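Local coordinates for protein integral membrane indolylacetylinositol arabinosyltransferase EmbC (Mycolicibacterium smegmatis, PDB 7BVE) that probably transfers arabinose units onto growing arabinan chains of the mycobacterial cell wall, acting as a membrane-embedded glycosyltransferase, at residues Met286-Glu291 with Tyr314-Leu319; Val955-Val961 with Cys973-Phe977. All blocks are in the same frame, centred on the assembly; numbering follows the deposited sequence.

Contact 1 (Met286-Glu291 with Tyr314-Leu319); sequences MARVSE and YDLLAL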
# COMPACT_ATOMS: atom_id res chain seq x y z
N MET A 286 22.29 11.04 19.52
CA MET A 286 21.54 11.52 20.67
C MET A 286 22.30 11.31 21.98
O MET A 286 22.46 12.24 22.79
CB MET A 286 20.20 10.81 20.75
CG MET A 286 19.18 11.21 19.73
SD MET A 286 17.77 10.11 19.89
CE MET A 286 17.28 10.52 21.54
N ALA A 287 22.79 10.08 22.19
CA ALA A 287 23.51 9.75 23.41
C ALA A 287 24.84 10.47 23.50
O ALA A 287 25.35 10.69 24.60
CB ALA A 287 23.72 8.25 23.50
N ARG A 288 25.43 10.84 22.36
CA ARG A 288 26.71 11.51 22.44
C ARG A 288 26.55 12.99 22.78
O ARG A 288 27.37 13.55 23.51
CB ARG A 288 27.48 11.33 21.13
CG ARG A 288 28.95 11.62 21.31
CD ARG A 288 29.74 11.62 20.03
NE ARG A 288 29.72 10.36 19.30
CZ ARG A 288 30.33 10.19 18.14
NH1 ARG A 288 31.04 11.17 17.61
NH2 ARG A 288 30.27 9.03 17.52
N VAL A 289 25.50 13.64 22.28
CA VAL A 289 25.34 15.07 22.56
C VAL A 289 24.60 15.38 23.86
O VAL A 289 24.65 16.53 24.34
CB VAL A 289 24.64 15.78 21.39
CG1 VAL A 289 25.39 15.55 20.12
CG2 VAL A 289 23.22 15.32 21.27
N SER A 290 23.93 14.39 24.46
CA SER A 290 23.11 14.67 25.63
C SER A 290 23.89 15.03 26.88
O SER A 290 23.29 15.53 27.84
CB SER A 290 22.25 13.46 25.95
OG SER A 290 23.05 12.40 26.41
N GLU A 291 25.19 14.76 26.94
CA GLU A 291 25.92 15.11 28.15
C GLU A 291 26.23 16.59 28.20
O GLU A 291 26.13 17.21 29.26
CB GLU A 291 27.21 14.31 28.25
CG GLU A 291 27.04 12.87 28.62
CD GLU A 291 28.37 12.18 28.77
OE1 GLU A 291 29.39 12.78 28.39
OE2 GLU A 291 28.40 11.05 29.29
N TYR A 314 19.34 5.54 27.60
CA TYR A 314 20.22 6.33 26.76
C TYR A 314 21.31 7.00 27.57
O TYR A 314 22.40 7.26 27.06
CB TYR A 314 19.43 7.39 26.01
CG TYR A 314 18.44 6.88 24.99
CD1 TYR A 314 18.54 5.61 24.46
CD2 TYR A 314 17.40 7.68 24.56
CE1 TYR A 314 17.63 5.15 23.54
CE2 TYR A 314 16.49 7.23 23.64
CZ TYR A 314 16.61 5.97 23.14
OH TYR A 314 15.69 5.53 22.22
N ASP A 315 21.04 7.28 28.84
CA ASP A 315 22.07 7.82 29.72
C ASP A 315 23.10 6.75 30.07
O ASP A 315 24.29 7.05 30.23
CB ASP A 315 21.42 8.39 30.97
CG ASP A 315 20.58 9.61 30.66
OD1 ASP A 315 20.95 10.38 29.76
OD2 ASP A 315 19.52 9.77 31.30
N LEU A 316 22.67 5.50 30.17
CA LEU A 316 23.61 4.40 30.34
C LEU A 316 24.47 4.21 29.11
O LEU A 316 25.66 3.92 29.22
CB LEU A 316 22.87 3.11 30.68
CG LEU A 316 22.18 3.05 32.03
CD1 LEU A 316 21.45 1.74 32.15
CD2 LEU A 316 23.18 3.20 33.14
N LEU A 317 23.88 4.37 27.92
CA LEU A 317 24.69 4.34 26.69
C LEU A 317 25.65 5.51 26.62
O LEU A 317 26.77 5.37 26.11
CB LEU A 317 23.80 4.34 25.45
CG LEU A 317 23.06 3.06 25.10
CD1 LEU A 317 22.14 3.33 23.93
CD2 LEU A 317 24.06 1.99 24.74
N ALA A 318 25.25 6.68 27.13
CA ALA A 318 26.14 7.83 27.16
C ALA A 318 27.31 7.63 28.11
O ALA A 318 28.39 8.16 27.87
CB ALA A 318 25.36 9.08 27.54
N LEU A 319 27.10 6.88 29.20
CA LEU A 319 28.22 6.52 30.06
C LEU A 319 29.07 5.42 29.44
O LEU A 319 30.29 5.39 29.63
CB LEU A 319 27.71 6.07 31.43
CG LEU A 319 27.08 7.10 32.35
CD1 LEU A 319 26.51 6.40 33.56
CD2 LEU A 319 28.13 8.10 32.77

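Contact 2 (Val955-Val961 with Cys973-Phe977); sequences VGSSDPV and CQRPF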
# COMPACT_ATOMS: atom_id res chain seq x y z
N VAL A 955 38.38 15.82 7.04
CA VAL A 955 37.41 16.06 8.10
C VAL A 955 37.96 15.38 9.34
O VAL A 955 37.87 14.16 9.48
CB VAL A 955 36.04 15.48 7.72
CG1 VAL A 955 35.02 15.81 8.77
CG2 VAL A 955 35.63 15.93 6.35
N GLY A 956 38.54 16.14 10.25
CA GLY A 956 39.20 15.52 11.38
C GLY A 956 38.26 14.99 12.46
O GLY A 956 37.09 14.73 12.20
N SER A 957 38.78 14.82 13.67
CA SER A 957 37.96 14.41 14.80
C SER A 957 37.67 15.57 15.75
O SER A 957 37.29 15.34 16.90
CB SER A 957 38.62 13.26 15.56
OG SER A 957 38.69 12.11 14.75
N SER A 958 37.83 16.80 15.28
CA SER A 958 37.62 17.98 16.10
C SER A 958 36.59 18.95 15.54
O SER A 958 35.95 19.65 16.33
CB SER A 958 38.94 18.74 16.29
OG SER A 958 39.88 17.95 16.98
N ASP A 959 36.40 19.00 14.23
CA ASP A 959 35.45 19.93 13.65
C ASP A 959 34.02 19.43 13.87
O ASP A 959 33.79 18.22 13.86
CB ASP A 959 35.70 20.09 12.16
CG ASP A 959 36.98 20.82 11.86
OD1 ASP A 959 37.39 21.66 12.69
OD2 ASP A 959 37.59 20.55 10.80
N PRO A 960 33.06 20.33 14.08
CA PRO A 960 31.67 19.89 14.17
C PRO A 960 31.12 19.50 12.80
O PRO A 960 31.24 20.25 11.83
CB PRO A 960 30.95 21.12 14.74
CG PRO A 960 31.81 22.25 14.39
CD PRO A 960 33.21 21.75 14.41
N VAL A 961 30.53 18.32 12.74
CA VAL A 961 30.02 17.73 11.51
C VAL A 961 28.52 17.56 11.66
O VAL A 961 28.04 17.18 12.73
CB VAL A 961 30.71 16.38 11.22
CG1 VAL A 961 30.22 15.75 9.95
CG2 VAL A 961 32.20 16.56 11.15
N CYS A 973 34.18 8.25 14.34
CA CYS A 973 35.30 9.11 14.82
C CYS A 973 34.96 10.60 14.68
O CYS A 973 35.57 11.41 15.40
CB CYS A 973 36.58 8.81 14.05
SG CYS A 973 37.54 7.43 14.75
N GLN A 974 34.02 10.93 13.79
CA GLN A 974 33.61 12.30 13.55
C GLN A 974 32.53 12.73 14.53
O GLN A 974 31.58 11.98 14.78
CB GLN A 974 33.11 12.47 12.12
CG GLN A 974 34.23 12.65 11.12
CD GLN A 974 34.90 11.37 10.74
OE1 GLN A 974 34.32 10.29 10.83
NE2 GLN A 974 36.16 11.46 10.37
N ARG A 975 32.66 13.95 15.06
CA ARG A 975 31.75 14.28 16.15
C ARG A 975 30.64 15.21 15.68
O ARG A 975 30.86 16.08 14.83
CB ARG A 975 32.49 14.92 17.33
CG ARG A 975 33.06 16.29 17.12
CD ARG A 975 33.54 16.84 18.43
NE ARG A 975 34.04 18.20 18.33
CZ ARG A 975 33.28 19.28 18.44
NH1 ARG A 975 33.82 20.49 18.33
NH2 ARG A 975 31.99 19.16 18.67
N PRO A 976 29.42 15.03 16.18
CA PRO A 976 28.32 15.92 15.80
C PRO A 976 28.41 17.24 16.54
O PRO A 976 29.19 17.41 17.48
CB PRO A 976 27.09 15.12 16.22
CG PRO A 976 27.55 14.29 17.32
CD PRO A 976 28.95 13.92 17.02
N PHE A 977 27.59 18.19 16.11
CA PHE A 977 27.62 19.51 16.72
C PHE A 977 26.76 19.53 17.98
O PHE A 977 25.79 18.79 18.12
CB PHE A 977 27.18 20.58 15.71
CG PHE A 977 25.77 20.43 15.21
CD1 PHE A 977 25.49 19.64 14.12
CD2 PHE A 977 24.74 21.13 15.80
CE1 PHE A 977 24.20 19.52 13.66
CE2 PHE A 977 23.46 21.00 15.34
CZ PHE A 977 23.19 20.20 14.26

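Contact 1 (Met286-Glu291 with Tyr314-Leu319)
A287 and A318 lie where the two helices come closest, with their CA atoms 5.0 Å apart. The short axes approach to 8.5 Å and cross at -81°, nearly perpendicular. Two alanines at the crossing keep the backbones near each other.

Methyl-to-carbonyl packing comes first. A318 CB rests against the carbonyl oxygen A287 O at 3.4 Å, and A287 CB faces the carbonyl oxygen of Y314. The apolar contacts lie around it. A287 CB meets A318 CB and also L317 CB. At one end M286 reaches the ring of Y314. Its chain is extended at chi2 and bends at chi3 (62°), which turns the terminal methyl to the ring. M286 CE then lies 4.0 Å from Y314 CE2, in an oblique approach.

The polar groups of the two helices do not bond to each other. S290 OG turns back to its own helix and makes a weak bond to A287 O (3.4 Å). The same S290 OG also lies 4.2 Å from A318 CB. E291 is extended beyond CG and reaches across to the A318 backbone. E291 OE2 is 3.2 Å from A318 O, but these are two acceptors and form no bond. The other carboxylate oxygen of E291 is hydrogen-bonded to H322. The carboxylate of D315 forms a salt bridge with R475. The acids at this crossing are thus held mainly by residues beyond it.

Y314 is one of the residues lining the ethambutol pocket, with its side chain about 4 Å from the drug. I283, another pocket residue, lies earlier on helix 281-293 and packs on Y314 and L317. The contact joins helix 281-293 to helix 314-320 beside the ligand site, while R288 of the first helix reaches the loop at Q974.

Contact 2 (Val955-Val961 with Cys973-Phe977)
R975 has its CG between the backbone N and the carbonyl carbon (chi1 68°), and the chain then runs extended to NE. This carries the guanidinium to the carbonyl oxygen of S958, which it meets obliquely. Q974 instead bends at chi2 (79°), which brings its amide to V955.

R975 NE and NH1 both reach S958 O, at 3.1 Å and 3.0 Å. Both bonds are bent and weak. P960 N lies over one face of the guanidinium, and the P960 ring runs alongside the arginine. Q974 NE2 gives V955 O a weak bond of 3.3 Å, while Q952 is its stronger partner. S957 OG donates weakly to C973 O and is also bonded to Q952.

The backbones meet further on. V961 N donates to R975 O at 3.1 Å. V961 O receives a CH contact from P976 CA at 3.3 Å and lies at the edge of the F977 ring, in its plane. P960 CB packs on F977 CB.

C973 is joined by a disulfide to C730, which anchors this loop covalently within the C-terminal domain. The chemistry is mostly side chain to backbone carbonyl. Four weak side-chain bonds to carbonyl oxygens and one firmer backbone bond, V961 N to R975 O, join the segments.

In the fold
From the N terminus, contact 1 comes first. It closes a loop of 22 residues between its segments, nearly all the link between helix 281-293 and helix 314-320. The chain then runs through many more helices to the C-terminal domain. There contact 2 closes an 11-residue loop that begins with the rest of strand 961-963. The loops follow in series. The contact centres are about 17 Å apart, yet the contacts touch. R288 NH1 probably bonds to Q974 O, and V289 CG1 packs on P976 CG. Helix 281-293 thus joins the GT-C family part to the C-terminal domain. The ethambutol pocket draws residues from both, including W965 in the loop of contact 2.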